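Local coordinates for type IV pilus secretin PilQ family protein (Vibrio cholerae, PDB 6W6M), which probably forms the outer-membrane secretin channel through which the type IVa competence pilus passes, as required for natural competence in Vibrio cholerae, at residues Val321-Leu335 with Asn414-Thr428. Numbering follows the deposited sequence.
Sequences VQIEARIVTVKEGNL and NESKAEIISSPRLIT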
loop_
_atom_site.group_PDB
_atom_site.type_symbol
_atom_site.label_atom_id
_atom_site.label_comp_id
_atom_site.label_asym_id
_atom_site.label_seq_id
_atom_site.Cartn_x
_atom_site.Cartn_y
_atom_site.Cartn_z
ATOM N N VAL A 321 41.720 30.719 -20.489
ATOM C CA VAL A 321 41.693 31.757 -19.467
ATOM C C VAL A 321 42.219 31.180 -18.164
ATOM O O VAL A 321 42.012 30.000 -17.862
ATOM C CB VAL A 321 40.273 32.328 -19.277
ATOM C CG1 VAL A 321 40.240 33.305 -18.141
ATOM C CG2 VAL A 321 39.808 32.996 -20.530
ATOM N N GLN A 322 42.884 32.027 -17.390
ATOM C CA GLN A 322 43.411 31.701 -16.076
ATOM C C GLN A 322 42.729 32.576 -15.040
ATOM O O GLN A 322 42.777 33.800 -15.143
ATOM C CB GLN A 322 44.918 31.922 -16.055
ATOM C CG GLN A 322 45.586 31.630 -14.741
ATOM C CD GLN A 322 47.032 32.049 -14.745
ATOM O OE1 GLN A 322 47.647 32.175 -15.805
ATOM N NE2 GLN A 322 47.585 32.282 -13.562
ATOM N N ILE A 323 42.100 31.959 -14.044
ATOM C CA ILE A 323 41.316 32.683 -13.045
ATOM C C ILE A 323 41.913 32.455 -11.664
ATOM O O ILE A 323 42.260 31.327 -11.301
ATOM C CB ILE A 323 39.822 32.282 -13.071
ATOM C CG1 ILE A 323 39.174 32.690 -14.391
ATOM C CG2 ILE A 323 39.061 32.946 -11.948
ATOM C CD1 ILE A 323 39.038 31.573 -15.368
ATOM N N GLU A 324 42.086 33.535 -10.912
ATOM C CA GLU A 324 42.658 33.437 -9.578
ATOM C C GLU A 324 41.911 34.251 -8.533
ATOM O O GLU A 324 41.842 35.470 -8.609
ATOM C CB GLU A 324 44.127 33.849 -9.588
ATOM C CG GLU A 324 44.792 33.695 -8.234
ATOM C CD GLU A 324 46.257 34.057 -8.258
ATOM O OE1 GLU A 324 46.748 34.466 -9.329
ATOM O OE2 GLU A 324 46.916 33.932 -7.205
ATOM N N ALA A 325 41.364 33.552 -7.550
ATOM C CA ALA A 325 40.636 34.171 -6.451
ATOM C C ALA A 325 41.557 34.381 -5.258
ATOM O O ALA A 325 42.583 33.727 -5.114
ATOM C CB ALA A 325 39.426 33.325 -6.056
ATOM N N ARG A 326 41.186 35.320 -4.394
ATOM C CA ARG A 326 42.004 35.618 -3.224
ATOM C C ARG A 326 41.124 36.028 -2.056
ATOM O O ARG A 326 40.417 37.029 -2.140
ATOM C CB ARG A 326 43.009 36.723 -3.531
ATOM C CG ARG A 326 44.184 36.722 -2.620
ATOM C CD ARG A 326 44.974 37.984 -2.751
ATOM N NE ARG A 326 46.257 37.869 -2.072
ATOM C CZ ARG A 326 46.826 38.850 -1.387
ATOM N NH1 ARG A 326 46.217 40.021 -1.279
ATOM N NH2 ARG A 326 47.995 38.658 -0.795
ATOM N N ILE A 327 41.188 35.279 -0.963
ATOM C CA ILE A 327 40.371 35.526 0.215
ATOM C C ILE A 327 41.298 35.945 1.340
ATOM O O ILE A 327 42.242 35.217 1.668
ATOM C CB ILE A 327 39.557 34.288 0.613
ATOM C CG1 ILE A 327 38.528 33.972 -0.463
ATOM C CG2 ILE A 327 38.873 34.502 1.938
ATOM C CD1 ILE A 327 37.874 32.655 -0.292
ATOM N N VAL A 328 41.042 37.114 1.924
ATOM C CA VAL A 328 41.897 37.674 2.963
ATOM C C VAL A 328 41.055 37.994 4.190
ATOM O O VAL A 328 39.959 38.548 4.069
ATOM C CB VAL A 328 42.625 38.937 2.464
ATOM C CG1 VAL A 328 43.583 39.430 3.501
ATOM C CG2 VAL A 328 43.358 38.651 1.188
ATOM N N THR A 329 41.564 37.655 5.373
ATOM C CA THR A 329 40.861 38.038 6.593
ATOM C C THR A 329 41.834 38.491 7.674
ATOM O O THR A 329 42.929 37.943 7.810
ATOM C CB THR A 329 39.987 36.906 7.131
ATOM O OG1 THR A 329 39.173 37.410 8.193
ATOM C CG2 THR A 329 40.817 35.787 7.662
ATOM N N VAL A 330 41.412 39.496 8.441
ATOM C CA VAL A 330 42.219 40.108 9.492
ATOM C C VAL A 330 41.373 40.266 10.749
ATOM O O VAL A 330 40.215 40.687 10.684
ATOM C CB VAL A 330 42.784 41.474 9.041
ATOM C CG1 VAL A 330 43.492 42.157 10.168
ATOM C CG2 VAL A 330 43.727 41.308 7.875
ATOM N N LYS A 331 41.958 39.944 11.904
ATOM C CA LYS A 331 41.241 40.015 13.180
ATOM C C LYS A 331 42.098 40.700 14.230
ATOM O O LYS A 331 43.314 40.497 14.251
ATOM C CB LYS A 331 40.859 38.628 13.677
ATOM C CG LYS A 331 39.848 37.919 12.845
ATOM C CD LYS A 331 39.564 36.556 13.410
ATOM C CE LYS A 331 38.519 35.836 12.587
ATOM N NZ LYS A 331 38.226 34.472 13.100
ATOM N N GLU A 332 41.463 41.467 15.119
ATOM C CA GLU A 332 42.123 42.059 16.276
ATOM C C GLU A 332 41.207 42.051 17.489
ATOM O O GLU A 332 39.986 42.165 17.370
ATOM C CB GLU A 332 42.542 43.499 16.023
ATOM C CG GLU A 332 43.615 43.688 15.008
ATOM C CD GLU A 332 43.895 45.153 14.789
ATOM O OE1 GLU A 332 43.108 45.977 15.300
ATOM O OE2 GLU A 332 44.883 45.482 14.097
ATOM N N GLY A 333 41.819 41.981 18.670
ATOM C CA GLY A 333 41.058 41.990 19.909
ATOM C C GLY A 333 41.791 42.513 21.132
ATOM O O GLY A 333 43.005 42.346 21.235
ATOM N N ASN A 334 41.067 43.143 22.061
ATOM C CA ASN A 334 41.634 43.675 23.295
ATOM C C ASN A 334 40.687 43.452 24.464
ATOM O O ASN A 334 39.468 43.529 24.310
ATOM C CB ASN A 334 41.921 45.166 23.181
ATOM C CG ASN A 334 43.082 45.462 22.274
ATOM O OD1 ASN A 334 43.937 44.613 22.052
ATOM N ND2 ASN A 334 43.116 46.670 21.730
ATOM N N LEU A 335 41.257 43.230 25.648
ATOM C CA LEU A 335 40.451 42.975 26.844
ATOM C C LEU A 335 41.180 43.493 28.075
ATOM O O LEU A 335 42.409 43.399 28.138
ATOM C CB LEU A 335 40.169 41.487 26.973
ATOM C CG LEU A 335 39.195 41.020 28.042
ATOM C CD1 LEU A 335 38.456 39.817 27.564
ATOM C CD2 LEU A 335 39.952 40.679 29.286
ATOM N N ASN A 414 44.780 41.593 28.037
ATOM C CA ASN A 414 45.384 40.864 26.929
ATOM C C ASN A 414 44.913 41.398 25.587
ATOM O O ASN A 414 44.058 42.281 25.510
ATOM C CB ASN A 414 45.137 39.360 27.020
ATOM C CG ASN A 414 43.729 38.985 26.757
ATOM O OD1 ASN A 414 42.811 39.725 27.077
ATOM N ND2 ASN A 414 43.535 37.812 26.181
ATOM N N GLU A 415 45.499 40.848 24.531
ATOM C CA GLU A 415 45.489 41.450 23.210
ATOM C C GLU A 415 45.871 40.409 22.169
ATOM O O GLU A 415 46.691 39.532 22.431
ATOM C CB GLU A 415 46.444 42.628 23.192
ATOM C CG GLU A 415 47.084 42.910 21.880
ATOM C CD GLU A 415 48.034 44.074 21.965
ATOM O OE1 GLU A 415 48.699 44.216 23.009
ATOM O OE2 GLU A 415 48.108 44.858 20.993
ATOM N N SER A 416 45.280 40.502 20.979
ATOM C CA SER A 416 45.473 39.442 19.999
ATOM C C SER A 416 45.297 39.955 18.577
ATOM O O SER A 416 44.572 40.923 18.348
ATOM C CB SER A 416 44.503 38.294 20.262
ATOM O OG SER A 416 44.646 37.279 19.293
ATOM N N LYS A 417 45.950 39.278 17.632
ATOM C CA LYS A 417 45.924 39.591 16.209
ATOM C C LYS A 417 45.926 38.304 15.400
ATOM O O LYS A 417 46.414 37.272 15.855
ATOM C CB LYS A 417 47.130 40.421 15.788
ATOM C CG LYS A 417 47.145 41.820 16.318
ATOM C CD LYS A 417 48.446 42.505 15.967
ATOM C CE LYS A 417 48.587 42.679 14.469
ATOM N NZ LYS A 417 49.800 43.454 14.101
ATOM N N ALA A 418 45.393 38.370 14.183
ATOM C CA ALA A 418 45.445 37.210 13.299
ATOM C C ALA A 418 45.240 37.654 11.862
ATOM O O ALA A 418 44.605 38.675 11.606
ATOM C CB ALA A 418 44.404 36.157 13.677
ATOM N N GLU A 419 45.767 36.865 10.928
ATOM C CA GLU A 419 45.637 37.167 9.509
ATOM C C GLU A 419 45.789 35.911 8.667
ATOM O O GLU A 419 46.772 35.188 8.806
ATOM C CB GLU A 419 46.671 38.189 9.064
ATOM C CG GLU A 419 46.510 38.566 7.628
ATOM C CD GLU A 419 47.495 39.605 7.205
ATOM O OE1 GLU A 419 48.329 39.991 8.049
ATOM O OE2 GLU A 419 47.437 40.040 6.038
ATOM N N ILE A 420 44.840 35.685 7.760
ATOM C CA ILE A 420 44.833 34.495 6.912
ATOM C C ILE A 420 44.655 34.903 5.456
ATOM O O ILE A 420 43.908 35.839 5.154
ATOM C CB ILE A 420 43.728 33.513 7.337
ATOM C CG1 ILE A 420 44.029 32.957 8.720
ATOM C CG2 ILE A 420 43.611 32.384 6.365
ATOM C CD1 ILE A 420 42.890 32.204 9.319
ATOM N N ILE A 421 45.345 34.199 4.559
ATOM C CA ILE A 421 45.282 34.421 3.118
ATOM C C ILE A 421 45.138 33.081 2.413
ATOM O O ILE A 421 45.880 32.144 2.709
ATOM C CB ILE A 421 46.539 35.141 2.599
ATOM C CG1 ILE A 421 46.620 36.549 3.155
ATOM C CG2 ILE A 421 46.546 35.182 1.090
ATOM C CD1 ILE A 421 47.923 37.198 2.904
ATOM N N SER A 422 44.209 32.991 1.464
ATOM C CA SER A 422 44.120 31.786 0.645
ATOM C C SER A 422 43.789 32.165 -0.790
ATOM O O SER A 422 42.969 33.043 -1.019
ATOM C CB SER A 422 43.079 30.802 1.189
ATOM O OG SER A 422 41.779 31.335 1.145
ATOM N N SER A 423 44.421 31.504 -1.749
ATOM C CA SER A 423 44.221 31.831 -3.161
ATOM C C SER A 423 44.268 30.590 -4.040
ATOM O O SER A 423 45.350 30.058 -4.322
ATOM C CB SER A 423 45.246 32.856 -3.628
ATOM O OG SER A 423 46.544 32.331 -3.561
ATOM N N PRO A 424 43.114 30.107 -4.511
ATOM C CA PRO A 424 43.111 29.076 -5.564
ATOM C C PRO A 424 43.218 29.625 -6.986
ATOM O O PRO A 424 42.914 30.790 -7.223
ATOM C CB PRO A 424 41.774 28.365 -5.332
ATOM C CG PRO A 424 40.930 29.349 -4.657
ATOM C CD PRO A 424 41.809 30.216 -3.840
ATOM N N ARG A 425 43.651 28.804 -7.940
ATOM C CA ARG A 425 43.768 29.204 -9.339
ATOM C C ARG A 425 43.250 28.091 -10.228
ATOM O O ARG A 425 43.208 26.929 -9.836
ATOM C CB ARG A 425 45.206 29.494 -9.759
ATOM C CG ARG A 425 46.055 30.159 -8.763
ATOM C CD ARG A 425 47.454 29.633 -8.863
ATOM N NE ARG A 425 47.931 29.635 -10.231
ATOM C CZ ARG A 425 49.148 29.249 -10.581
ATOM N NH1 ARG A 425 49.520 29.273 -11.852
ATOM N NH2 ARG A 425 49.997 28.837 -9.656
ATOM N N LEU A 426 42.911 28.458 -11.456
ATOM C CA LEU A 426 42.464 27.495 -12.450
ATOM C C LEU A 426 42.865 27.993 -13.824
ATOM O O LEU A 426 43.030 29.190 -14.039
ATOM C CB LEU A 426 40.948 27.310 -12.413
ATOM C CG LEU A 426 40.265 26.713 -11.205
ATOM C CD1 LEU A 426 38.796 26.801 -11.412
ATOM C CD2 LEU A 426 40.690 25.297 -11.062
ATOM N N ILE A 427 42.980 27.059 -14.759
ATOM C CA ILE A 427 43.037 27.369 -16.183
ATOM C C ILE A 427 41.955 26.549 -16.875
ATOM O O ILE A 427 41.674 25.420 -16.467
ATOM C CB ILE A 427 44.432 27.101 -16.786
ATOM C CG1 ILE A 427 45.455 28.057 -16.192
ATOM C CG2 ILE A 427 44.424 27.207 -18.299
ATOM C CD1 ILE A 427 46.859 27.716 -16.511
ATOM N N THR A 428 41.308 27.128 -17.880
ATOM C CA THR A 428 40.187 26.467 -18.544
ATOM C C THR A 428 40.023 27.043 -19.945
ATOM O O THR A 428 40.698 28.000 -20.323
ATOM C CB THR A 428 38.900 26.611 -17.725
ATOM O OG1 THR A 428 37.875 25.785 -18.282
ATOM C CG2 THR A 428 38.432 28.046 -17.712
#
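E324 and R425 lie side by side on one face of two antiparallel strands, 321-335 and 414-428, and their side chains point the same way. E324 CB sits 4.1 Å from P424 O. E324 CG comes closer to that carbonyl, 3.6 Å from P424 O, and also rests 3.8 Å from R425 CG. One step on, E324 CD lies 3.9 Å from R425 CG, and at the tip E324 OE2 reaches to 4.0 Å from S423 OG. The chain is extended, with CG anti to the backbone N (chi1 -177°), which carries it alongside R425. R425 bends at chi2 and chi3, and the charged ends stay apart: E324 OE1 is 5.1 Å from R425 NE, and any attraction is probably long-range. On the same face, Q322 crosses I427, its CG 3.9 Å from I427 CG1. Further along, V330 CG2 packs against the aliphatic CG of E419.

The backbones are joined mostly by paired N-H to O=C bonds, as in V321 with T428 and T329 with I420. At A325 and P424 the register carries on but one of the two bonds is lost, because proline has no N-H to give; A325 N still bonds to P424 O, 3.2 Å.

On the opposite face, I327, S422, L426 and T428 turn toward the sheet of strands 434-444, 456-471 and 475-493, where L426 meets A434 and I436 while I327 meets V482. This layering is consistent with the double-walled beta-barrel of secretins. Strand 549-568 hydrogen-bonds along the other edge of 321-335, T329 OG1 adding a bond to E559 O. Beyond 414-428, a strand of a neighbouring subunit pairs antiparallel with it, continuing the sheet around the 14-chain ring.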